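Local coordinates for gala protein type 1, 3 or 4 (Legionella pneumophila subsp. pneumophila, PDB 4XA9) that is a leucine-rich-repeat protein that probably binds small GTPases and may stimulate their GTP hydrolysis, at residues Phe24-Asp29 against His52-Ala57; Ile103-Val108 against Thr128-Gly133; Ala115-Leu120 against Ser138-Ile143; Leu145-Leu150 against Ala169-Val174; Glu181-Asn186 against Leu204-Asn209. All coordinates share one frame; numbering follows the deposited sequence.

Contact 1: Phe24-Asp29 against His52-Ala57; sequences FLNLRD and HNDITA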
# COMPACT_ATOMS: atom_id res chain seq x y z
N PHE A 24 10.28 11.63 4.52
CA PHE A 24 9.36 12.53 5.23
C PHE A 24 10.00 13.81 5.76
O PHE A 24 9.72 14.23 6.89
CB PHE A 24 8.67 11.79 6.39
CG PHE A 24 7.70 10.72 5.95
CD1 PHE A 24 6.41 11.05 5.56
CD2 PHE A 24 8.06 9.38 5.96
CE1 PHE A 24 5.51 10.06 5.16
CE2 PHE A 24 7.17 8.39 5.56
CZ PHE A 24 5.89 8.74 5.16
N LEU A 25 10.85 14.44 4.96
CA LEU A 25 11.51 15.67 5.39
C LEU A 25 11.11 16.86 4.51
O LEU A 25 11.67 17.94 4.63
CB LEU A 25 13.04 15.50 5.37
CG LEU A 25 13.62 14.53 6.39
CD1 LEU A 25 15.14 14.43 6.26
CD2 LEU A 25 13.24 14.95 7.80
N ASN A 26 10.12 16.65 3.64
CA ASN A 26 9.69 17.67 2.68
C ASN A 26 10.85 18.26 1.88
O ASN A 26 10.87 19.45 1.60
CB ASN A 26 8.93 18.79 3.40
CG ASN A 26 7.60 18.32 3.98
OD1 ASN A 26 6.63 18.14 3.25
ND2 ASN A 26 7.56 18.12 5.29
N LEU A 27 11.80 17.41 1.50
CA LEU A 27 12.93 17.87 0.70
C LEU A 27 12.49 18.33 -0.69
O LEU A 27 11.53 17.79 -1.26
CB LEU A 27 13.99 16.78 0.56
CG LEU A 27 14.55 16.19 1.85
CD1 LEU A 27 15.67 15.21 1.52
CD2 LEU A 27 15.04 17.29 2.78
N ARG A 28 13.18 19.33 -1.22
CA ARG A 28 12.87 19.82 -2.55
C ARG A 28 14.08 19.71 -3.45
O ARG A 28 15.15 19.27 -3.03
CB ARG A 28 12.38 21.27 -2.49
CG ARG A 28 11.07 21.42 -1.73
CD ARG A 28 10.43 22.77 -1.98
NE ARG A 28 11.20 23.87 -1.41
CZ ARG A 28 10.93 24.43 -0.23
NH1 ARG A 28 9.90 24.01 0.49
NH2 ARG A 28 11.68 25.43 0.21
N ASP A 29 13.90 20.12 -4.70
CA ASP A 29 14.96 20.01 -5.69
C ASP A 29 16.23 20.73 -5.24
O ASP A 29 17.33 20.22 -5.46
CB ASP A 29 14.50 20.57 -7.03
CG ASP A 29 13.35 19.78 -7.61
OD1 ASP A 29 13.17 18.60 -7.22
OD2 ASP A 29 12.62 20.33 -8.45
N HIS A 52 8.96 9.80 0.09
CA HIS A 52 8.03 10.68 0.80
C HIS A 52 8.62 12.09 0.99
O HIS A 52 8.74 12.59 2.10
CB HIS A 52 7.65 10.08 2.16
CG HIS A 52 6.96 8.75 2.06
ND1 HIS A 52 5.61 8.62 1.79
CD2 HIS A 52 7.43 7.49 2.23
CE1 HIS A 52 5.28 7.34 1.79
NE2 HIS A 52 6.37 6.63 2.05
N ASN A 53 8.98 12.71 -0.13
CA ASN A 53 9.44 14.09 -0.12
C ASN A 53 8.77 14.83 -1.27
O ASN A 53 7.75 14.36 -1.78
CB ASN A 53 10.96 14.14 -0.21
CG ASN A 53 11.62 13.82 1.11
OD1 ASN A 53 11.37 14.49 2.11
ND2 ASN A 53 12.46 12.78 1.13
N ASP A 54 9.33 15.96 -1.67
CA ASP A 54 8.70 16.80 -2.69
C ASP A 54 9.60 17.01 -3.89
O ASP A 54 9.60 18.08 -4.50
CB ASP A 54 8.31 18.16 -2.10
CG ASP A 54 7.34 18.04 -0.94
OD1 ASP A 54 6.44 17.18 -1.00
OD2 ASP A 54 7.50 18.80 0.04
N ILE A 55 10.39 16.00 -4.21
CA ILE A 55 11.36 16.10 -5.29
C ILE A 55 10.67 16.01 -6.65
O ILE A 55 9.74 15.22 -6.83
CB ILE A 55 12.43 15.00 -5.15
CG1 ILE A 55 13.09 15.11 -3.77
CG2 ILE A 55 13.45 15.07 -6.27
CD1 ILE A 55 14.02 13.96 -3.44
N THR A 56 11.11 16.83 -7.60
CA THR A 56 10.58 16.79 -8.96
C THR A 56 11.65 16.30 -9.92
O THR A 56 12.73 15.89 -9.49
CB THR A 56 10.08 18.17 -9.43
OG1 THR A 56 11.21 19.01 -9.74
CG2 THR A 56 9.22 18.84 -8.36
N ALA A 57 11.36 16.37 -11.22
CA ALA A 57 12.31 15.96 -12.25
C ALA A 57 13.59 16.80 -12.20
O ALA A 57 14.68 16.30 -12.50
CB ALA A 57 11.67 16.07 -13.63
O HOH W 1 7.76 14.86 3.00
O HOH W 2 8.21 21.13 0.06
O HOH W 3 11.12 20.53 -5.66
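The phenyl ring of Phe24 and the imidazole of His52 form an offset stack, their planes 11° apart and their centroids 4.1 Å from each other. CZ of Phe24 sits over the centre of the imidazole, while His52 CB lies over the centre of the phenyl ring on the face turned to His52, a CH-pi contact. The stack runs on through His52 to His76 of the next loop. Beside it, Asn53 sends its side-chain carbonyl between the two backbones. Asn53 OD1 accepts from Leu25 N at 2.9 Å and from Leu27 N at 3.0 Å, the two donors coming from opposite faces of the amide plane; the bond from Leu27 is nearly straight (171°), with its donor well above that plane. Asn53 ND2 gives its protons to Leu22 O and Leu50 O, so the amide serves as a rung of the asparagine ladder of leucine-rich repeats. In return Asp54 N donates to Leu27 O at 2.9 Å. At the far end Asp29 OD1 takes the N-H of Thr56 on its syn lone pair at 2.7 Å, just before helix 57-63. Asp54 also forms a salt bridge with a basic side chain of the chain of another protein. Asn53 OD1 and Asp29 OD1 thus take up backbone N-H groups of the facing loop, so side chains do the work of strand pairing here, with rings and a carboxylate presented to a partner.

Contact 2: Ile103-Val108 against Thr128-Gly133; sequences IGDEGV and TKVGAG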
# COMPACT_ATOMS: atom_id res chain seq x y z
N ILE A 103 4.95 8.42 -13.00
CA ILE A 103 5.92 8.38 -14.10
C ILE A 103 5.27 7.93 -15.41
O ILE A 103 5.76 8.25 -16.48
CB ILE A 103 7.12 7.45 -13.80
CG1 ILE A 103 6.70 5.98 -13.83
CG2 ILE A 103 7.77 7.82 -12.46
CD1 ILE A 103 7.88 5.02 -13.73
N GLY A 104 4.17 7.19 -15.33
CA GLY A 104 3.39 6.84 -16.51
C GLY A 104 4.05 5.89 -17.49
O GLY A 104 5.12 5.35 -17.23
N ASP A 105 3.40 5.68 -18.64
CA ASP A 105 3.96 4.81 -19.67
C ASP A 105 5.25 5.39 -20.26
O ASP A 105 6.17 4.65 -20.60
CB ASP A 105 2.93 4.56 -20.78
CG ASP A 105 1.81 3.65 -20.34
OD1 ASP A 105 2.04 2.86 -19.40
OD2 ASP A 105 0.71 3.72 -20.92
N GLU A 106 5.31 6.71 -20.38
CA GLU A 106 6.48 7.37 -20.95
C GLU A 106 7.67 7.27 -20.00
O GLU A 106 8.81 7.12 -20.44
CB GLU A 106 6.18 8.84 -21.25
CG GLU A 106 5.14 9.06 -22.35
CD GLU A 106 5.58 8.51 -23.70
OE1 GLU A 106 6.79 8.57 -24.01
OE2 GLU A 106 4.71 8.04 -24.46
N GLY A 107 7.41 7.34 -18.70
CA GLY A 107 8.46 7.24 -17.72
C GLY A 107 9.05 5.84 -17.74
O GLY A 107 10.27 5.66 -17.75
N VAL A 108 8.17 4.85 -17.79
CA VAL A 108 8.59 3.45 -17.74
C VAL A 108 9.26 3.04 -19.06
O VAL A 108 10.07 2.12 -19.09
CB VAL A 108 7.38 2.54 -17.42
CG1 VAL A 108 7.21 1.42 -18.45
CG2 VAL A 108 7.52 1.99 -16.01
N THR A 128 0.13 1.53 -17.83
CA THR A 128 -0.93 0.77 -18.49
C THR A 128 -0.34 -0.42 -19.23
O THR A 128 0.85 -0.71 -19.09
CB THR A 128 -1.71 1.65 -19.49
OG1 THR A 128 -0.90 1.91 -20.64
CG2 THR A 128 -2.12 2.97 -18.83
N LYS A 129 -1.17 -1.09 -20.02
CA LYS A 129 -0.70 -2.19 -20.87
C LYS A 129 0.39 -1.72 -21.84
O LYS A 129 1.22 -2.52 -22.28
CB LYS A 129 -1.87 -2.79 -21.66
CG LYS A 129 -2.61 -1.79 -22.56
CD LYS A 129 -3.83 -2.44 -23.21
CE LYS A 129 -4.52 -1.49 -24.17
NZ LYS A 129 -5.02 -0.26 -23.50
N VAL A 130 0.40 -0.43 -22.17
CA VAL A 130 1.42 0.11 -23.06
C VAL A 130 2.79 0.09 -22.38
O VAL A 130 3.78 -0.33 -22.97
CB VAL A 130 1.07 1.54 -23.53
CG1 VAL A 130 2.21 2.12 -24.36
CG2 VAL A 130 -0.22 1.55 -24.33
N GLY A 131 2.83 0.53 -21.13
CA GLY A 131 4.05 0.49 -20.34
C GLY A 131 4.54 -0.93 -20.10
O GLY A 131 5.74 -1.19 -20.15
N ALA A 132 3.60 -1.84 -19.85
CA ALA A 132 3.96 -3.25 -19.66
C ALA A 132 4.64 -3.78 -20.92
O ALA A 132 5.57 -4.58 -20.85
CB ALA A 132 2.74 -4.07 -19.33
N GLY A 133 4.17 -3.31 -22.07
CA GLY A 133 4.78 -3.66 -23.34
C GLY A 133 6.25 -3.27 -23.40
O GLY A 133 7.09 -4.02 -23.91
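Asp105 has CG anti to its carbonyl carbon (chi1 -72°), and Thr128 has OG1 lodged between its own backbone N and carbonyl carbon (chi1 72°); carboxylate and hydroxyl meet with the two side chains crossing at about a right angle. This is the junction between neighbouring helices on the convex side of a leucine-rich-repeat solenoid, where the first turn of helix 104-113 reaches the N-terminus of helix 129-135. The short helical segments run almost parallel, 6° apart, with axes 8.4 Å from each other at closest approach. Asp105 OD1 receives Thr128 N on its syn lone pair in a nearly straight bond of 2.8 Å, and takes a weak, strongly bent one from Gly131 N. Thr128 OG1 donates to OD2 of the same carboxylate, although the modelled separation is too short to be taken literally. Thr128 is the N-cap residue of its helix, its OG1 accepting from Val130 N at 3.1 Å. One carboxylate therefore engages the start of the next helix, whose N-terminal dipole would be expected to favour its negative charge. Ile127, just ahead of the cap, packs against both Asp105 and Val108. The backbones come close where Gly131, without a side chain, faces Asp105, their CA atoms 4.4 Å apart. Val130 CB comes to the same oxygen as the threonine hydroxyl, 3.4 Å from Asp105 OD2.

Contact 3: Ala115-Leu120 against Ser138-Ile143; sequences AKLITL and SNLKKI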
# COMPACT_ATOMS: atom_id res chain seq x y z
N ALA A 115 19.47 -0.97 -19.43
CA ALA A 115 19.92 -2.34 -19.19
C ALA A 115 20.67 -2.49 -17.87
O ALA A 115 20.94 -3.60 -17.42
CB ALA A 115 20.79 -2.82 -20.35
N LYS A 116 21.00 -1.37 -17.24
CA LYS A 116 21.68 -1.39 -15.95
C LYS A 116 20.74 -1.91 -14.85
O LYS A 116 21.17 -2.60 -13.93
CB LYS A 116 22.20 0.01 -15.60
CG LYS A 116 23.09 0.08 -14.37
CD LYS A 116 24.37 -0.70 -14.57
CE LYS A 116 25.30 -0.56 -13.37
NZ LYS A 116 26.56 -1.33 -13.54
N LEU A 117 19.46 -1.59 -14.98
CA LEU A 117 18.46 -1.95 -13.97
C LEU A 117 18.25 -3.45 -13.81
O LEU A 117 17.99 -4.17 -14.77
CB LEU A 117 17.11 -1.31 -14.29
CG LEU A 117 16.92 0.15 -13.87
CD1 LEU A 117 15.46 0.55 -14.05
CD2 LEU A 117 17.39 0.37 -12.44
N ILE A 118 18.34 -3.91 -12.56
CA ILE A 118 18.06 -5.30 -12.22
C ILE A 118 16.70 -5.43 -11.53
O ILE A 118 15.94 -6.36 -11.80
CB ILE A 118 19.15 -5.87 -11.29
CG1 ILE A 118 20.54 -5.65 -11.87
CG2 ILE A 118 18.91 -7.35 -11.06
CD1 ILE A 118 21.66 -6.12 -10.96
N THR A 119 16.40 -4.48 -10.64
CA THR A 119 15.15 -4.51 -9.88
C THR A 119 14.42 -3.18 -9.96
O THR A 119 15.01 -2.13 -9.72
CB THR A 119 15.40 -4.85 -8.41
OG1 THR A 119 15.92 -6.18 -8.31
CG2 THR A 119 14.13 -4.75 -7.60
N LEU A 120 13.13 -3.22 -10.28
CA LEU A 120 12.33 -2.01 -10.36
C LEU A 120 11.03 -2.11 -9.56
O LEU A 120 10.19 -2.99 -9.81
CB LEU A 120 12.01 -1.67 -11.82
CG LEU A 120 11.10 -0.45 -12.05
CD1 LEU A 120 11.78 0.82 -11.55
CD2 LEU A 120 10.70 -0.31 -13.50
N SER A 138 12.56 -5.34 -21.46
CA SER A 138 13.64 -4.94 -20.56
C SER A 138 14.49 -6.12 -20.15
O SER A 138 14.17 -7.27 -20.46
CB SER A 138 13.07 -4.26 -19.32
OG SER A 138 12.43 -5.22 -18.51
N ASN A 139 15.57 -5.84 -19.43
CA ASN A 139 16.43 -6.88 -18.87
C ASN A 139 16.22 -7.05 -17.37
O ASN A 139 17.05 -7.64 -16.68
CB ASN A 139 17.91 -6.56 -19.16
CG ASN A 139 18.28 -6.75 -20.62
OD1 ASN A 139 17.75 -7.64 -21.30
ND2 ASN A 139 19.18 -5.92 -21.11
N LEU A 140 15.10 -6.53 -16.87
CA LEU A 140 14.79 -6.58 -15.44
C LEU A 140 14.63 -8.01 -14.94
O LEU A 140 14.01 -8.84 -15.60
CB LEU A 140 13.52 -5.77 -15.15
CG LEU A 140 13.70 -4.25 -15.25
CD1 LEU A 140 12.35 -3.55 -15.35
CD2 LEU A 140 14.49 -3.74 -14.04
N LYS A 141 15.19 -8.29 -13.77
CA LYS A 141 15.01 -9.58 -13.13
C LYS A 141 13.82 -9.57 -12.18
O LYS A 141 13.16 -10.59 -11.99
CB LYS A 141 16.28 -9.99 -12.37
CG LYS A 141 17.46 -10.25 -13.29
CD LYS A 141 18.57 -10.98 -12.55
CE LYS A 141 19.68 -11.40 -13.51
NZ LYS A 141 20.59 -12.41 -12.88
N LYS A 142 13.53 -8.40 -11.61
CA LYS A 142 12.39 -8.25 -10.70
C LYS A 142 11.63 -6.96 -10.97
O LYS A 142 12.24 -5.89 -11.08
CB LYS A 142 12.86 -8.27 -9.24
CG LYS A 142 11.75 -7.95 -8.24
CD LYS A 142 12.25 -8.02 -6.80
CE LYS A 142 11.13 -7.70 -5.81
NZ LYS A 142 11.57 -7.82 -4.40
N ILE A 143 10.31 -7.06 -11.07
CA ILE A 143 9.45 -5.88 -11.23
C ILE A 143 8.25 -5.97 -10.28
O ILE A 143 7.58 -7.01 -10.20
CB ILE A 143 8.91 -5.71 -12.67
CG1 ILE A 143 9.91 -6.20 -13.72
CG2 ILE A 143 8.57 -4.24 -12.95
CD1 ILE A 143 9.44 -5.97 -15.15
O HOH W 4 16.98 -3.45 -17.33
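Ile118 O is gripped by two successive backbone N-H groups, Lys141 N at 2.9 Å and Lys142 N at 3.2 Å. The first donor lies in the carbonyl plane; the second comes nearly along the C=O axis. This forked bond opens the parallel pairing, which Leu120 N continues by donating to Lys142 O at 2.9 Å. Thr119 then stands beside Lys142 and Leu120 beside Ile143, so side chains alternate between the two faces of the sheet. On the face carrying Thr119 and Lys142, the lysine has CG anti to its backbone N (chi1 173°) and an extended chain beyond, and its CD passes 3.9 Å from Thr119 CG2. Lys142 NZ is hydrogen-bonded to Tyr121 OH. Ile118 and Lys141 lie side by side just before the strands, CG2 of the isoleucine against the CG and CD methylenes of the lysine. The other face is apolar. Leu140, from the turn ahead of its strand, pushes CD2 to within 3.6 Å of Leu117 CB and also touches Leu120 CB, so it packs against both leucines of the facing segment. Leu117 and Leu120 pack further on Leu96 and on Leu111 of helix 104-113, which closes this core. Near the start of the segments, a water lies 2.8 Å from Leu117 O. Strand 119-121, helix 129-135 and strand 142-144 make a right-handed beta-alpha-beta unit, and repeated parallel strands with leucines directed inward are the hallmark of the leucine-rich-repeat fold.

Contact 4: Leu145-Leu150 against Ala169-Val174; sequences LCFNSL and ASACDV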
# COMPACT_ATOMS: atom_id res chain seq x y z
N LEU A 145 4.72 -4.07 -9.81
CA LEU A 145 3.84 -3.16 -10.53
C LEU A 145 2.45 -3.02 -9.89
O LEU A 145 1.49 -2.67 -10.58
CB LEU A 145 3.67 -3.63 -11.98
CG LEU A 145 4.94 -3.53 -12.82
CD1 LEU A 145 4.76 -4.23 -14.17
CD2 LEU A 145 5.32 -2.06 -13.00
N CYS A 146 2.35 -3.27 -8.59
CA CYS A 146 1.06 -3.21 -7.90
C CYS A 146 0.37 -1.87 -8.13
O CYS A 146 1.03 -0.84 -8.24
CB CYS A 146 1.24 -3.44 -6.40
SG CYS A 146 1.84 -5.07 -5.98
N PHE A 147 -0.96 -1.90 -8.21
CA PHE A 147 -1.79 -0.70 -8.36
C PHE A 147 -1.58 0.01 -9.69
O PHE A 147 -1.76 1.22 -9.78
CB PHE A 147 -1.54 0.30 -7.22
CG PHE A 147 -1.54 -0.32 -5.84
CD1 PHE A 147 -2.68 -0.92 -5.34
CD2 PHE A 147 -0.41 -0.25 -5.04
CE1 PHE A 147 -2.69 -1.48 -4.07
CE2 PHE A 147 -0.41 -0.81 -3.77
CZ PHE A 147 -1.55 -1.42 -3.28
N ASN A 148 -1.20 -0.75 -10.71
CA ASN A 148 -1.16 -0.25 -12.09
C ASN A 148 -2.11 -1.07 -12.95
O ASN A 148 -2.04 -2.30 -12.94
CB ASN A 148 0.25 -0.32 -12.68
CG ASN A 148 1.22 0.64 -12.02
OD1 ASN A 148 1.20 1.85 -12.29
ND2 ASN A 148 2.10 0.11 -11.17
N SER A 149 -2.99 -0.41 -13.69
CA SER A 149 -3.94 -1.14 -14.53
C SER A 149 -3.24 -1.73 -15.75
O SER A 149 -3.34 -1.19 -16.86
CB SER A 149 -5.09 -0.23 -14.96
OG SER A 149 -6.07 -0.96 -15.69
N LEU A 150 -2.53 -2.83 -15.54
CA LEU A 150 -1.78 -3.48 -16.61
C LEU A 150 -2.70 -4.22 -17.55
O LEU A 150 -2.40 -4.36 -18.74
CB LEU A 150 -0.75 -4.46 -16.04
CG LEU A 150 0.26 -3.96 -15.00
CD1 LEU A 150 1.12 -5.11 -14.53
CD2 LEU A 150 1.11 -2.83 -15.58
N ALA A 169 2.39 -8.08 -9.19
CA ALA A 169 1.41 -7.33 -9.96
C ALA A 169 0.01 -7.48 -9.36
O ALA A 169 -0.91 -7.96 -10.02
CB ALA A 169 1.42 -7.79 -11.42
N SER A 170 -0.13 -7.07 -8.10
CA SER A 170 -1.41 -7.14 -7.41
C SER A 170 -2.24 -5.89 -7.68
O SER A 170 -1.68 -4.80 -7.79
CB SER A 170 -1.21 -7.32 -5.90
OG SER A 170 -0.56 -8.55 -5.60
N ALA A 171 -3.56 -6.05 -7.76
CA ALA A 171 -4.47 -4.95 -8.10
C ALA A 171 -4.09 -4.34 -9.44
O ALA A 171 -3.89 -3.12 -9.55
CB ALA A 171 -4.47 -3.89 -7.00
N CYS A 172 -3.98 -5.18 -10.46
CA CYS A 172 -3.55 -4.74 -11.78
C CYS A 172 -4.56 -5.06 -12.88
O CYS A 172 -4.21 -5.06 -14.06
CB CYS A 172 -2.19 -5.35 -12.13
SG CYS A 172 -0.79 -4.71 -11.15
N ASP A 173 -5.80 -5.33 -12.49
CA ASP A 173 -6.88 -5.67 -13.42
C ASP A 173 -6.54 -6.89 -14.28
O ASP A 173 -6.83 -6.92 -15.48
CB ASP A 173 -7.22 -4.47 -14.32
CG ASP A 173 -7.89 -3.35 -13.55
OD1 ASP A 173 -8.71 -3.64 -12.65
OD2 ASP A 173 -7.59 -2.16 -13.82
N VAL A 174 -5.94 -7.90 -13.66
CA VAL A 174 -5.60 -9.14 -14.35
C VAL A 174 -6.72 -10.17 -14.20
O VAL A 174 -7.18 -10.44 -13.09
CB VAL A 174 -4.29 -9.74 -13.81
CG1 VAL A 174 -4.01 -11.09 -14.45
CG2 VAL A 174 -3.13 -8.79 -14.05
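Leu145 to Asn148 makes a type II beta turn alongside Ala169-Val174, and Phe147 N donates to Ser170 O at 3.0 Å. The thiols come next. Cys146 SG, anti to its carbonyl carbon (chi1 -64°), accepts from Ser170 N at 3.5 Å, a sulfur hydrogen bond with an angle of 154°. Cys172 reaches the other way: its SG is directed into the turn and comes to 3.1 Å from Leu145 O, while its CA-H faces Asn148 O. The thiol thus sits at the place where the turn's carbonyls converge, with Leu150 CD1 packed on its sulfur and also on Ala169 CB. Within the turn, Asn148 ND2 donates to Leu145 O from above the carbonyl plane, whereas its OD1 takes Asn125 N and Ile127 N from the preceding loop. Phe147 CD1 rests on Ala171 CB at 3.8 Å. At the far end Ser149 OG, anti to its own backbone N, donates to the anti lone pair of Asp173 OD2 at 2.7 Å. The chain of another protein meets this surface: an aromatic side chain stacks on Phe147, a basic one forms a salt bridge with Asp173 OD1, a polar one hydrogen-bonds to Ser149 OG, and the backbone of that chain hydrogen-bonds to Ser170 OG. The paired loops follow strands 142-144 and 166-168 and lead into helices 151-159 and 176-184, with Leu145 resting on Leu158 and Leu150 on Val155 of the first of these helices.

Contact 5: Glu181-Asn186 against Leu204-Asn209; sequences ELAKNN and LHFANN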
# COMPACT_ATOMS: atom_id res chain seq x y z
N GLU A 181 -1.38 -17.05 -18.97
CA GLU A 181 -0.15 -16.85 -19.73
C GLU A 181 1.05 -16.72 -18.79
O GLU A 181 2.14 -17.22 -19.09
CB GLU A 181 -0.27 -15.62 -20.64
CG GLU A 181 -1.37 -15.78 -21.69
CD GLU A 181 -1.27 -17.10 -22.44
OE1 GLU A 181 -0.18 -17.43 -22.95
OE2 GLU A 181 -2.29 -17.82 -22.50
N LEU A 182 0.86 -16.06 -17.66
CA LEU A 182 1.91 -16.00 -16.65
C LEU A 182 2.22 -17.39 -16.09
O LEU A 182 3.37 -17.71 -15.80
CB LEU A 182 1.51 -15.05 -15.51
CG LEU A 182 1.61 -13.56 -15.84
CD1 LEU A 182 0.98 -12.72 -14.73
CD2 LEU A 182 3.06 -13.15 -16.05
N ALA A 183 1.19 -18.21 -15.94
CA ALA A 183 1.37 -19.57 -15.45
C ALA A 183 2.22 -20.40 -16.41
O ALA A 183 3.03 -21.23 -15.99
CB ALA A 183 0.03 -20.25 -15.22
N LYS A 184 2.03 -20.17 -17.71
CA LYS A 184 2.76 -20.90 -18.74
C LYS A 184 4.24 -20.53 -18.78
O LYS A 184 5.07 -21.31 -19.26
CB LYS A 184 2.12 -20.66 -20.12
CG LYS A 184 0.74 -21.28 -20.28
CD LYS A 184 0.16 -21.02 -21.66
CE LYS A 184 -1.22 -21.66 -21.80
NZ LYS A 184 -1.84 -21.38 -23.13
N ASN A 185 4.56 -19.34 -18.27
CA ASN A 185 5.94 -18.86 -18.17
C ASN A 185 6.82 -19.86 -17.41
O ASN A 185 6.40 -20.38 -16.38
CB ASN A 185 5.98 -17.49 -17.48
CG ASN A 185 7.39 -16.99 -17.26
OD1 ASN A 185 8.10 -17.48 -16.39
ND2 ASN A 185 7.78 -15.96 -18.01
N ASN A 186 8.02 -20.10 -17.91
CA ASN A 186 8.92 -21.07 -17.29
C ASN A 186 10.14 -20.47 -16.61
O ASN A 186 11.07 -21.20 -16.26
CB ASN A 186 9.40 -22.09 -18.33
CG ASN A 186 8.27 -22.94 -18.87
OD1 ASN A 186 7.80 -23.85 -18.20
ND2 ASN A 186 7.85 -22.65 -20.10
N LEU A 204 -5.30 -24.80 -12.81
CA LEU A 204 -4.69 -25.97 -13.44
C LEU A 204 -3.35 -25.58 -14.06
O LEU A 204 -2.35 -26.29 -13.91
CB LEU A 204 -5.62 -26.57 -14.51
CG LEU A 204 -4.98 -27.68 -15.35
CD1 LEU A 204 -4.55 -28.83 -14.46
CD2 LEU A 204 -5.94 -28.17 -16.44
N HIS A 205 -3.31 -24.43 -14.71
CA HIS A 205 -2.07 -23.97 -15.33
C HIS A 205 -0.98 -23.66 -14.31
O HIS A 205 0.20 -23.85 -14.60
CB HIS A 205 -2.35 -22.75 -16.21
CG HIS A 205 -3.29 -23.04 -17.33
ND1 HIS A 205 -2.87 -23.56 -18.54
CD2 HIS A 205 -4.64 -22.91 -17.42
CE1 HIS A 205 -3.92 -23.72 -19.33
NE2 HIS A 205 -5.00 -23.34 -18.68
N PHE A 206 -1.37 -23.20 -13.12
CA PHE A 206 -0.39 -22.99 -12.06
C PHE A 206 0.01 -24.31 -11.42
O PHE A 206 1.13 -24.47 -10.96
CB PHE A 206 -0.92 -22.02 -10.99
CG PHE A 206 -0.92 -20.57 -11.41
CD1 PHE A 206 0.27 -19.90 -11.70
CD2 PHE A 206 -2.11 -19.86 -11.49
CE1 PHE A 206 0.26 -18.57 -12.08
CE2 PHE A 206 -2.12 -18.53 -11.87
CZ PHE A 206 -0.93 -17.88 -12.17
N ALA A 207 -0.92 -25.27 -11.37
CA ALA A 207 -0.56 -26.59 -10.86
C ALA A 207 0.46 -27.25 -11.78
O ALA A 207 1.33 -28.00 -11.33
CB ALA A 207 -1.80 -27.48 -10.72
N ASN A 208 0.37 -26.97 -13.08
CA ASN A 208 1.29 -27.60 -14.02
C ASN A 208 2.54 -26.75 -14.32
O ASN A 208 3.42 -27.17 -15.07
CB ASN A 208 0.56 -27.95 -15.32
CG ASN A 208 -0.40 -29.12 -15.16
OD1 ASN A 208 -0.23 -29.96 -14.26
ND2 ASN A 208 -1.39 -29.21 -16.03
N ASN A 209 2.60 -25.56 -13.73
CA ASN A 209 3.80 -24.75 -13.76
C ASN A 209 4.96 -25.47 -13.08
O ASN A 209 4.77 -26.13 -12.05
CB ASN A 209 3.54 -23.39 -13.09
CG ASN A 209 4.79 -22.54 -12.96
OD1 ASN A 209 5.61 -22.77 -12.07
ND2 ASN A 209 4.93 -21.55 -13.82
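Ala183 CB lies over one face of the Phe206 ring, shifted from the centre toward the rim at CD1 and CE1. The distance from the methyl to the ring centroid is 3.7 Å, a CH-pi contact, with Phe206 CD1 the nearest ring atom to Ala183 CB at 3.5 Å. Phe206 has CG anti to its carbonyl carbon (chi1 -76°), which starts the ring on its way to the alanine. The same methyl also meets His205 CB at 3.6 Å, so it is held between two consecutive residues of helix 203-207. Asn209, just beyond that helix, has CG anti to its backbone N (chi1 174°), and its amide reaches back across the contact. Asn209 ND2 donates to Ala183 O at 2.9 Å in an almost straight bond (175°), the acceptor lying in the amide plane. Its OD1 meanwhile accepts from Ser211 N and Leu212 N, so the amide links the end of one helix to the turn after the next. Asn185, at the end of the preceding helix, has the same anti placement, with OD1 accepting from Gln187 N and Leu188 N, and ND2 donating to Ala159 O. Lys184, its chain extended beyond CG, lies beside His205 and points the same way. Phe206 continues inward to Leu191 of strand 190-192. Asn185 and Asn209 each reach back to a carbonyl of the preceding helix, joining neighbouring helices on the outer, convex side of the leucine-rich-repeat solenoid.

In the fold
Along the chain contact 1 comes first and closes before the others open; contacts 2 and 3 interleave, and contacts 4 and 5 follow in series. All join neighbouring units of one leucine-rich-repeat solenoid. Contact 3 pairs strands 119-121 and 142-144 of the central sheet, while contact 2 pairs helices 104-113 and 129-135; the centres of contacts 2 and 3 lie about 15 Å apart. Contact 4 lies about 12 Å from contact 2, centre to centre, and touches it where Lys129 CB meets Leu150 O. Contacts 1 and 5 are about 42 Å apart between centres, on opposite sides of the chain's centre. Contacts 1 and 4, both loops after strands, also meet another protein chain, consistent with a binding edge.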